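Local coordinates for protein sulfotransferase (Alicyclobacillus acidocaldarius subsp. acidocaldarius, PDB 3RNL) that probably transfers sulfuryl groups to an acceptor and binds magnesium ions in the crystal, at residues N10-G15 against D105-A110; F44-D49 against V91-Y96; P97-R102 against K172-V177. All blocks are in the same frame, centred on the assembly; numbering follows the deposited sequence.

Contact 1: N10-G15 against D105-A110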
loop_
_atom_site.group_PDB
_atom_site.type_symbol
_atom_site.label_atom_id
_atom_site.label_comp_id
_atom_site.label_asym_id
_atom_site.label_seq_id
_atom_site.Cartn_x
_atom_site.Cartn_y
_atom_site.Cartn_z
ATOM N N ASN A 10 -9.390 3.907 13.426
ATOM C CA ASN A 10 -10.485 3.173 12.798
ATOM C C ASN A 10 -10.413 2.886 11.295
ATOM O O ASN A 10 -11.391 2.397 10.721
ATOM C CB ASN A 10 -11.831 3.713 13.241
ATOM C CG ASN A 10 -11.988 5.167 12.906
ATOM O OD1 ASN A 10 -11.321 5.674 12.018
ATOM N ND2 ASN A 10 -12.869 5.850 13.628
ATOM N N PHE A 11 -9.334 3.303 10.643
ATOM C CA PHE A 11 -9.112 2.907 9.254
ATOM C C PHE A 11 -7.625 2.782 8.980
ATOM O O PHE A 11 -6.796 3.327 9.730
ATOM C CB PHE A 11 -9.830 3.847 8.253
ATOM C CG PHE A 11 -9.152 5.185 8.026
ATOM C CD1 PHE A 11 -8.290 5.371 6.950
ATOM C CD2 PHE A 11 -9.448 6.274 8.846
ATOM C CE1 PHE A 11 -7.678 6.621 6.717
ATOM C CE2 PHE A 11 -8.854 7.522 8.626
ATOM C CZ PHE A 11 -7.966 7.696 7.554
ATOM N N PHE A 12 -7.280 2.022 7.945
ATOM C CA PHE A 12 -5.877 1.835 7.601
ATOM C C PHE A 12 -5.725 1.951 6.113
ATOM O O PHE A 12 -6.569 1.469 5.364
ATOM C CB PHE A 12 -5.404 0.440 8.041
ATOM C CG PHE A 12 -5.524 0.218 9.525
ATOM C CD1 PHE A 12 -4.512 0.622 10.378
ATOM C CD2 PHE A 12 -6.639 -0.395 10.062
ATOM C CE1 PHE A 12 -4.624 0.435 11.740
ATOM C CE2 PHE A 12 -6.749 -0.600 11.434
ATOM C CZ PHE A 12 -5.740 -0.181 12.271
ATOM N N ILE A 13 -4.643 2.595 5.691
ATOM C CA ILE A 13 -4.275 2.631 4.278
ATOM C C ILE A 13 -3.171 1.595 4.154
ATOM O O ILE A 13 -2.100 1.740 4.745
ATOM C CB ILE A 13 -3.766 4.024 3.884
ATOM C CG1 ILE A 13 -4.913 5.040 4.015
ATOM C CG2 ILE A 13 -3.223 4.011 2.451
ATOM C CD1 ILE A 13 -4.459 6.517 3.892
ATOM N N VAL A 14 -3.477 0.492 3.478
ATOM C CA VAL A 14 -2.594 -0.675 3.578
ATOM C C VAL A 14 -1.612 -0.916 2.439
ATOM O O VAL A 14 -0.834 -1.872 2.483
ATOM C CB VAL A 14 -3.409 -1.956 3.840
ATOM C CG1 VAL A 14 -4.238 -1.784 5.118
ATOM C CG2 VAL A 14 -4.320 -2.262 2.642
ATOM N N GLY A 15 -1.678 -0.110 1.388
ATOM C CA GLY A 15 -0.807 -0.363 0.242
ATOM C C GLY A 15 -1.610 -0.051 -1.004
ATOM O O GLY A 15 -2.725 0.478 -0.893
ATOM N N ASP A 105 -8.367 -8.575 14.733
ATOM C CA ASP A 105 -8.422 -9.015 16.112
ATOM C C ASP A 105 -8.376 -7.822 17.066
ATOM O O ASP A 105 -8.936 -7.880 18.162
ATOM C CB ASP A 105 -7.294 -10.009 16.411
ATOM C CG ASP A 105 -7.583 -11.403 15.854
ATOM O OD1 ASP A 105 -8.750 -11.694 15.514
ATOM O OD2 ASP A 105 -6.642 -12.224 15.761
ATOM N N ALA A 106 -7.670 -6.764 16.668
ATOM C CA ALA A 106 -7.650 -5.521 17.452
ATOM C C ALA A 106 -8.848 -4.585 17.193
ATOM O O ALA A 106 -9.422 -4.020 18.129
ATOM C CB ALA A 106 -6.324 -4.776 17.218
ATOM N N TYR A 107 -9.205 -4.427 15.916
ATOM C CA TYR A 107 -10.207 -3.437 15.486
ATOM C C TYR A 107 -11.137 -4.034 14.438
ATOM O O TYR A 107 -10.985 -3.779 13.253
ATOM C CB TYR A 107 -9.507 -2.210 14.895
ATOM C CG TYR A 107 -8.565 -1.572 15.878
ATOM C CD1 TYR A 107 -9.041 -1.011 17.052
ATOM C CD2 TYR A 107 -7.192 -1.556 15.647
ATOM C CE1 TYR A 107 -8.175 -0.430 17.976
ATOM C CE2 TYR A 107 -6.319 -0.964 16.567
ATOM C CZ TYR A 107 -6.813 -0.417 17.720
ATOM O OH TYR A 107 -5.948 0.152 18.630
ATOM N N PRO A 108 -12.102 -4.844 14.876
ATOM C CA PRO A 108 -12.927 -5.548 13.890
ATOM C C PRO A 108 -13.828 -4.623 13.057
ATOM O O PRO A 108 -14.356 -5.060 12.039
ATOM C CB PRO A 108 -13.777 -6.494 14.748
ATOM C CG PRO A 108 -13.756 -5.884 16.134
ATOM C CD PRO A 108 -12.412 -5.237 16.264
ATOM N N ASP A 109 -14.026 -3.392 13.511
ATOM C CA ASP A 109 -14.858 -2.432 12.776
ATOM C C ASP A 109 -14.040 -1.522 11.854
ATOM O O ASP A 109 -14.578 -0.599 11.232
ATOM C CB ASP A 109 -15.686 -1.599 13.759
ATOM C CG ASP A 109 -16.703 -2.451 14.530
ATOM O OD1 ASP A 109 -17.192 -3.461 13.973
ATOM O OD2 ASP A 109 -17.010 -2.120 15.694
ATOM N N ALA A 110 -12.737 -1.760 11.772
ATOM C CA ALA A 110 -11.881 -0.890 10.953
ATOM C C ALA A 110 -12.225 -0.912 9.466
ATOM O O ALA A 110 -12.629 -1.933 8.926
ATOM C CB ALA A 110 -10.397 -1.244 11.157
HETATM O O HOH W 1 -14.516 2.163 11.136
#
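F12 reaches across to Y107 and A110 where the first strand of a parallel alpha/beta sheet, of the P-loop type found in sulfotransferases, passes the end of helix 99-106. That helix belongs to the crossover from strand 85-89 to strand 111-116, and strand 11-13 lies between those two strands. The F12 ring meets both partners with its rim. Its CZ stands 3.9 Å from Y107 CD2, and its neighbour CE2 lies 3.7 Å from A110 CB, each partner close to the plane of the phenyl ring. The F12 side chain leaves its strand toward the turn, and chi1 of -60° sets CG beside the backbone N; phenylalanine suits this buried place because two apolar groups can be met by adjacent carbons of one flat rim. Y73, E88 and F45 also touch the ring, the last with its plane steeply inclined. Y107 also has CG anti to its carbonyl carbon, and the two aromatic side chains cross at about a right angle. On one face of the tyrosine ring, offset toward the rim, rests A106 CB.

Y107 is where the chain leaves helical geometry, and a type I beta turn follows, closed by A110 N donating to Y107 O at 3.1 Å. This turn brings A110 beside N10, where a small methyl can fit next to both the F12 ring and the backbone. The N10 side chain itself leads away: OD1 accepts from V86 N and ND2 donates to R84 O, so the amide is bonded to the backbone at the start of strand 85-89. The backbone carbonyl of N10 instead faces the turn, with A110 CA 3.3 Å from N10 O in a CA-H...O contact. One water donates to both N10 O, at 3.2 Å, and D109 O, at 2.8 Å.

Contact 2: F44-D49 against V91-Y96; sequences FFSIPD and VFYLFY
The backbones of S46 and Y96 come nearest, 6.1 Å between their CA atoms, where two loops of largely helical conformation meet, the first ending in a 3-10 turn at residues 47-49. F45 and S46 meet neighbouring atoms, CE1 and CD1, of one edge of the Y93 ring. S46 OG sits in the ring plane, 3.2 Å from Y93 CD1; this small hydroxyl is hydrogen-bonded to T99 OG1. F45 CB packs 3.9 Å from Y93 CE1. The buried phenol OH is hydrogen-bonded to E88 OE2, with F44 N 3.3 Å from Y93 OH. In this alpha/beta/alpha sandwich the two loops follow strands 34-35 and 85-89, and the second leads into helix 99-106. An alanine in place of Y93 would probably leave E88 without its hydroxyl partner and open a gap beside F45 CB and S46 OG. D49 and Y96 run antiparallel alongside one another, the carboxylate tilted 25° from the ring, with D49 CB 3.6 Å from Y96 CD1. The carboxylate suits its place at the N-terminal end of helix 99-106: OD2 accepts from G98 N, and OD1 forms a salt bridge with R102 NH2.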
loop_
_atom_site.group_PDB
_atom_site.type_symbol
_atom_site.label_atom_id
_atom_site.label_comp_id
_atom_site.label_asym_id
_atom_site.label_seq_id
_atom_site.Cartn_x
_atom_site.Cartn_y
_atom_site.Cartn_z
ATOM N N PHE A 44 3.201 -1.845 12.300
ATOM C CA PHE A 44 2.942 -2.551 13.556
ATOM C C PHE A 44 2.220 -3.895 13.359
ATOM O O PHE A 44 2.590 -4.920 13.962
ATOM C CB PHE A 44 2.157 -1.640 14.509
ATOM C CG PHE A 44 1.747 -2.308 15.790
ATOM C CD1 PHE A 44 2.686 -2.565 16.783
ATOM C CD2 PHE A 44 0.432 -2.674 16.002
ATOM C CE1 PHE A 44 2.319 -3.187 17.966
ATOM C CE2 PHE A 44 0.052 -3.285 17.182
ATOM C CZ PHE A 44 1.002 -3.539 18.170
ATOM N N PHE A 45 1.182 -3.901 12.529
ATOM C CA PHE A 45 0.380 -5.121 12.352
ATOM C C PHE A 45 1.043 -6.176 11.467
ATOM O O PHE A 45 0.521 -7.282 11.324
ATOM C CB PHE A 45 -1.028 -4.763 11.853
ATOM C CG PHE A 45 -1.848 -4.051 12.893
ATOM C CD1 PHE A 45 -2.339 -4.752 13.985
ATOM C CD2 PHE A 45 -2.077 -2.686 12.812
ATOM C CE1 PHE A 45 -3.089 -4.108 14.971
ATOM C CE2 PHE A 45 -2.805 -2.034 13.800
ATOM C CZ PHE A 45 -3.309 -2.751 14.880
ATOM N N SER A 46 2.148 -5.806 10.813
ATOM C CA SER A 46 2.932 -6.754 10.015
ATOM C C SER A 46 4.150 -7.390 10.685
ATOM O O SER A 46 4.714 -8.346 10.162
ATOM C CB SER A 46 3.375 -6.065 8.713
ATOM O OG SER A 46 2.224 -5.805 7.922
ATOM N N ILE A 47 4.549 -6.878 11.843
ATOM C CA ILE A 47 5.852 -7.265 12.416
ATOM C C ILE A 47 6.044 -8.784 12.537
ATOM O O ILE A 47 7.111 -9.309 12.213
ATOM C CB ILE A 47 6.108 -6.602 13.791
ATOM C CG1 ILE A 47 5.993 -5.077 13.701
ATOM C CG2 ILE A 47 7.471 -7.023 14.361
ATOM C CD1 ILE A 47 6.918 -4.425 12.709
ATOM N N PRO A 48 5.023 -9.511 13.011
ATOM C CA PRO A 48 5.261 -10.953 13.150
ATOM C C PRO A 48 5.544 -11.702 11.845
ATOM O O PRO A 48 6.041 -12.833 11.902
ATOM C CB PRO A 48 3.969 -11.465 13.809
ATOM C CG PRO A 48 3.427 -10.240 14.531
ATOM C CD PRO A 48 3.725 -9.111 13.588
ATOM N N ASP A 49 5.230 -11.103 10.698
ATOM C CA ASP A 49 5.519 -11.728 9.404
ATOM C C ASP A 49 6.914 -11.364 8.882
ATOM O O ASP A 49 7.351 -11.901 7.862
ATOM C CB ASP A 49 4.487 -11.275 8.359
ATOM C CG ASP A 49 3.099 -11.841 8.614
ATOM O OD1 ASP A 49 2.994 -12.989 9.110
ATOM O OD2 ASP A 49 2.115 -11.130 8.327
ATOM N N VAL A 91 2.633 0.738 3.768
ATOM C CA VAL A 91 2.359 0.206 2.436
ATOM C C VAL A 91 2.542 -1.301 2.255
ATOM O O VAL A 91 2.065 -1.850 1.265
ATOM C CB VAL A 91 3.152 0.950 1.353
ATOM C CG1 VAL A 91 2.750 2.423 1.337
ATOM C CG2 VAL A 91 4.640 0.772 1.581
ATOM N N PHE A 92 3.241 -1.978 3.166
ATOM C CA PHE A 92 3.331 -3.426 3.062
ATOM C C PHE A 92 2.304 -4.182 3.922
ATOM O O PHE A 92 2.345 -5.402 4.029
ATOM C CB PHE A 92 4.772 -3.922 3.260
ATOM C CG PHE A 92 5.724 -3.370 2.231
ATOM C CD1 PHE A 92 5.613 -3.747 0.899
ATOM C CD2 PHE A 92 6.707 -2.459 2.585
ATOM C CE1 PHE A 92 6.496 -3.229 -0.069
ATOM C CE2 PHE A 92 7.579 -1.943 1.626
ATOM C CZ PHE A 92 7.466 -2.331 0.298
ATOM N N TYR A 93 1.404 -3.443 4.562
ATOM C CA TYR A 93 0.277 -4.095 5.232
ATOM C C TYR A 93 -0.474 -5.029 4.270
ATOM O O TYR A 93 -0.934 -6.098 4.659
ATOM C CB TYR A 93 -0.677 -3.029 5.763
ATOM C CG TYR A 93 -0.338 -2.440 7.118
ATOM C CD1 TYR A 93 0.534 -3.077 7.991
ATOM C CD2 TYR A 93 -0.949 -1.265 7.542
ATOM C CE1 TYR A 93 0.810 -2.547 9.251
ATOM C CE2 TYR A 93 -0.680 -0.725 8.796
ATOM C CZ TYR A 93 0.189 -1.380 9.643
ATOM O OH TYR A 93 0.448 -0.852 10.878
ATOM N N LEU A 94 -0.594 -4.630 3.010
ATOM C CA LEU A 94 -1.325 -5.443 2.028
ATOM C C LEU A 94 -0.556 -6.735 1.731
ATOM O O LEU A 94 -1.128 -7.823 1.562
ATOM C CB LEU A 94 -1.505 -4.619 0.745
ATOM C CG LEU A 94 -2.253 -5.361 -0.375
ATOM C CD1 LEU A 94 -3.694 -5.742 0.052
ATOM C CD2 LEU A 94 -2.275 -4.523 -1.664
ATOM N N PHE A 95 0.765 -6.616 1.714
ATOM C CA PHE A 95 1.632 -7.705 1.282
ATOM C C PHE A 95 1.819 -8.806 2.330
ATOM O O PHE A 95 1.802 -9.993 1.993
ATOM C CB PHE A 95 3.002 -7.133 0.888
ATOM C CG PHE A 95 4.032 -8.191 0.549
ATOM C CD1 PHE A 95 3.969 -8.875 -0.656
ATOM C CD2 PHE A 95 5.059 -8.495 1.436
ATOM C CE1 PHE A 95 4.921 -9.846 -0.979
ATOM C CE2 PHE A 95 6.005 -9.472 1.126
ATOM C CZ PHE A 95 5.933 -10.146 -0.079
ATOM N N TYR A 96 2.003 -8.432 3.590
ATOM C CA TYR A 96 2.297 -9.437 4.621
ATOM C C TYR A 96 1.006 -10.152 5.022
ATOM O O TYR A 96 0.025 -9.510 5.403
ATOM C CB TYR A 96 2.987 -8.785 5.825
ATOM C CG TYR A 96 4.448 -8.506 5.531
ATOM C CD1 TYR A 96 5.346 -9.557 5.343
ATOM C CD2 TYR A 96 4.919 -7.210 5.402
ATOM C CE1 TYR A 96 6.685 -9.312 5.051
ATOM C CE2 TYR A 96 6.260 -6.954 5.122
ATOM C CZ TYR A 96 7.132 -8.011 4.948
ATOM O OH TYR A 96 8.466 -7.773 4.657
#

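Contact 3: P97-R102 against K172-V177; sequences PGTAQR and KRYLDV. With MG (magnesium ion), chain C.
With chi1 at -83°, Y174 of helix 167-178 holds CG beside its backbone N, and one face of its ring is turned to A100 CB of helix 99-106. V177, one helical turn on, has CG1 anti to its backbone N, a rotamer that sets CG2 against the A100 methyl and CG1 against the A100 carbonyl. The helices are neighbours in the alpha/beta/alpha sandwich, leading into the adjacent strands 111-116 and 183-187. A100 CB stands over the centre of the Y174 ring, 3.6 Å from the centroid and 10° off the normal, a CH-pi contact. Alanine suits this spot: its short side chain lets the backbones close to 5.7 Å between A100 CA and Y174 CA, with the methyl lodged between ring and valine. V177 CG2 lies 3.9 Å from A100 CB, while CG1 packs 3.6 Å from A100 O. The far end of the tyrosine passes T99, its OH 3.3 Å from T99 CG2. That buried hydroxyl is hydrogen-bonded to Y93 O, tying helix 167-178 to the loop before helix 99-106.

At the exposed margin the R173 chain bends at chi2 and chi3; its NH2 gives P97 O a weak hydrogen bond of 3.0 Å, bent to 131°, with the oxygen near the guanidinium plane. Away from the helix interface, K172 NZ forms a salt bridge with D176 OD2, which uses its syn lone pair. D176 also serves the metal, though with its backbone: a magnesium ion is held by D176 O at 2.3 Å and by four waters.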
loop_
_atom_site.group_PDB
_atom_site.type_symbol
_atom_site.label_atom_id
_atom_site.label_comp_id
_atom_site.label_asym_id
_atom_site.label_seq_id
_atom_site.Cartn_x
_atom_site.Cartn_y
_atom_site.Cartn_z
ATOM N N PRO A 97 0.992 -11.484 4.887
ATOM C CA PRO A 97 -0.266 -12.245 4.823
ATOM C C PRO A 97 -1.037 -12.364 6.131
ATOM O O PRO A 97 -2.217 -12.690 6.075
ATOM C CB PRO A 97 0.182 -13.622 4.314
ATOM C CG PRO A 97 1.574 -13.745 4.828
ATOM C CD PRO A 97 2.167 -12.354 4.714
ATOM N N GLY A 98 -0.399 -12.118 7.272
ATOM C CA GLY A 98 -1.095 -12.233 8.539
ATOM C C GLY A 98 -1.641 -10.908 9.046
ATOM O O GLY A 98 -2.310 -10.854 10.092
ATOM N N THR A 99 -1.387 -9.843 8.290
ATOM C CA THR A 99 -1.691 -8.491 8.752
ATOM C C THR A 99 -3.183 -8.250 8.971
ATOM O O THR A 99 -3.588 -7.736 10.023
ATOM C CB THR A 99 -1.129 -7.438 7.765
ATOM O OG1 THR A 99 0.267 -7.709 7.537
ATOM C CG2 THR A 99 -1.279 -6.026 8.335
ATOM N N ALA A 100 -3.993 -8.608 7.976
ATOM C CA ALA A 100 -5.426 -8.341 8.047
ATOM C C ALA A 100 -6.018 -8.949 9.312
ATOM O O ALA A 100 -6.784 -8.295 10.008
ATOM C CB ALA A 100 -6.149 -8.899 6.809
ATOM N N GLN A 101 -5.672 -10.199 9.596
ATOM C CA GLN A 101 -6.252 -10.882 10.759
ATOM C C GLN A 101 -5.810 -10.246 12.089
ATOM O O GLN A 101 -6.601 -10.142 13.038
ATOM C CB GLN A 101 -5.960 -12.396 10.729
ATOM C CG GLN A 101 -6.680 -13.166 11.867
ATOM C CD GLN A 101 -8.197 -13.167 11.695
ATOM O OE1 GLN A 101 -8.712 -13.633 10.685
ATOM N NE2 GLN A 101 -8.915 -12.637 12.686
ATOM N N ARG A 102 -4.555 -9.800 12.176
ATOM C CA ARG A 102 -4.107 -9.109 13.399
ATOM C C ARG A 102 -4.839 -7.792 13.602
ATOM O O ARG A 102 -5.194 -7.426 14.736
ATOM C CB ARG A 102 -2.598 -8.817 13.370
ATOM C CG ARG A 102 -1.754 -10.054 13.335
ATOM C CD ARG A 102 -0.225 -9.761 13.334
ATOM N NE ARG A 102 0.396 -10.998 12.904
ATOM C CZ ARG A 102 0.930 -11.197 11.704
ATOM N NH1 ARG A 102 1.040 -10.193 10.823
ATOM N NH2 ARG A 102 1.410 -12.396 11.412
ATOM N N LYS A 172 -7.680 -10.514 -1.618
ATOM C CA LYS A 172 -8.647 -11.514 -1.145
ATOM C C LYS A 172 -8.564 -11.680 0.371
ATOM O O LYS A 172 -9.578 -11.813 1.048
ATOM C CB LYS A 172 -8.428 -12.872 -1.815
ATOM C CG LYS A 172 -9.429 -13.933 -1.315
ATOM C CD LYS A 172 -9.239 -15.264 -2.020
ATOM C CE LYS A 172 -10.346 -16.270 -1.642
ATOM N NZ LYS A 172 -10.168 -16.849 -0.264
ATOM N N ARG A 173 -7.351 -11.694 0.909
ATOM C CA ARG A 173 -7.203 -11.871 2.361
ATOM C C ARG A 173 -7.929 -10.754 3.125
ATOM O O ARG A 173 -8.602 -11.015 4.121
ATOM C CB ARG A 173 -5.714 -11.941 2.750
ATOM C CG ARG A 173 -5.434 -12.182 4.243
ATOM C CD ARG A 173 -5.991 -13.513 4.778
ATOM N NE ARG A 173 -5.709 -14.684 3.935
ATOM C CZ ARG A 173 -4.584 -15.390 3.966
ATOM N NH1 ARG A 173 -4.443 -16.460 3.173
ATOM N NH2 ARG A 173 -3.591 -15.027 4.783
ATOM N N TYR A 174 -7.807 -9.507 2.664
ATOM C CA TYR A 174 -8.534 -8.405 3.313
ATOM C C TYR A 174 -10.040 -8.511 3.130
ATOM O O TYR A 174 -10.803 -8.246 4.073
ATOM C CB TYR A 174 -8.037 -7.033 2.845
ATOM C CG TYR A 174 -6.809 -6.609 3.618
ATOM C CD1 TYR A 174 -6.929 -5.848 4.785
ATOM C CD2 TYR A 174 -5.536 -7.023 3.223
ATOM C CE1 TYR A 174 -5.799 -5.469 5.518
ATOM C CE2 TYR A 174 -4.397 -6.644 3.952
ATOM C CZ TYR A 174 -4.539 -5.881 5.099
ATOM O OH TYR A 174 -3.415 -5.523 5.828
ATOM N N LEU A 175 -10.483 -8.869 1.929
ATOM C CA LEU A 175 -11.928 -9.035 1.714
ATOM C C LEU A 175 -12.480 -10.166 2.567
ATOM O O LEU A 175 -13.603 -10.068 3.102
ATOM C CB LEU A 175 -12.242 -9.297 0.244
ATOM C CG LEU A 175 -11.934 -8.103 -0.672
ATOM C CD1 LEU A 175 -12.002 -8.515 -2.132
ATOM C CD2 LEU A 175 -12.924 -6.995 -0.394
ATOM N N ASP A 176 -11.718 -11.251 2.687
ATOM C CA ASP A 176 -12.172 -12.362 3.523
ATOM C C ASP A 176 -12.269 -11.928 4.985
ATOM O O ASP A 176 -13.242 -12.210 5.674
ATOM C CB ASP A 176 -11.210 -13.553 3.449
ATOM C CG ASP A 176 -11.271 -14.280 2.119
ATOM O OD1 ASP A 176 -12.242 -14.066 1.348
ATOM O OD2 ASP A 176 -10.353 -15.090 1.856
ATOM N N VAL A 177 -11.245 -11.265 5.483
ATOM C CA VAL A 177 -11.226 -10.937 6.918
ATOM C C VAL A 177 -12.233 -9.835 7.288
ATOM O O VAL A 177 -12.989 -9.959 8.274
ATOM C CB VAL A 177 -9.794 -10.526 7.354
ATOM C CG1 VAL A 177 -9.792 -9.949 8.774
ATOM C CG2 VAL A 177 -8.846 -11.731 7.255
HETATM MG MG MG C . -15.099 -13.614 5.724
HETATM O O HOH W 2 -15.347 -14.311 3.835
HETATM O O HOH W 3 -14.391 -13.449 7.814
HETATM O O HOH W 4 -13.360 -15.484 5.849
HETATM O O HOH W 5 -16.406 -11.568 6.004
#

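From the N terminus, strand 11-13 opens contact 1, and 105-110 closes it, after a loop of 89 residues. Contact 2 falls wholly within that loop, bringing 91-96 back to 44-49. Contact 3 begins at 97-102, after contact 2 has closed but before contact 1 has, and ends at 172-177; contacts 1 and 3 therefore cross and share helix 99-106. Contact 1 ties the first strand to the turn after that helix, contact 2 the two loops to each other, and contact 3 the helix to helix 167-178. The groups also touch one another: L94 N lies 2.8 Å from V14 O, a probable hydrogen bond between contacts 1 and 2, and V14 CG1 packs against Y174 OH.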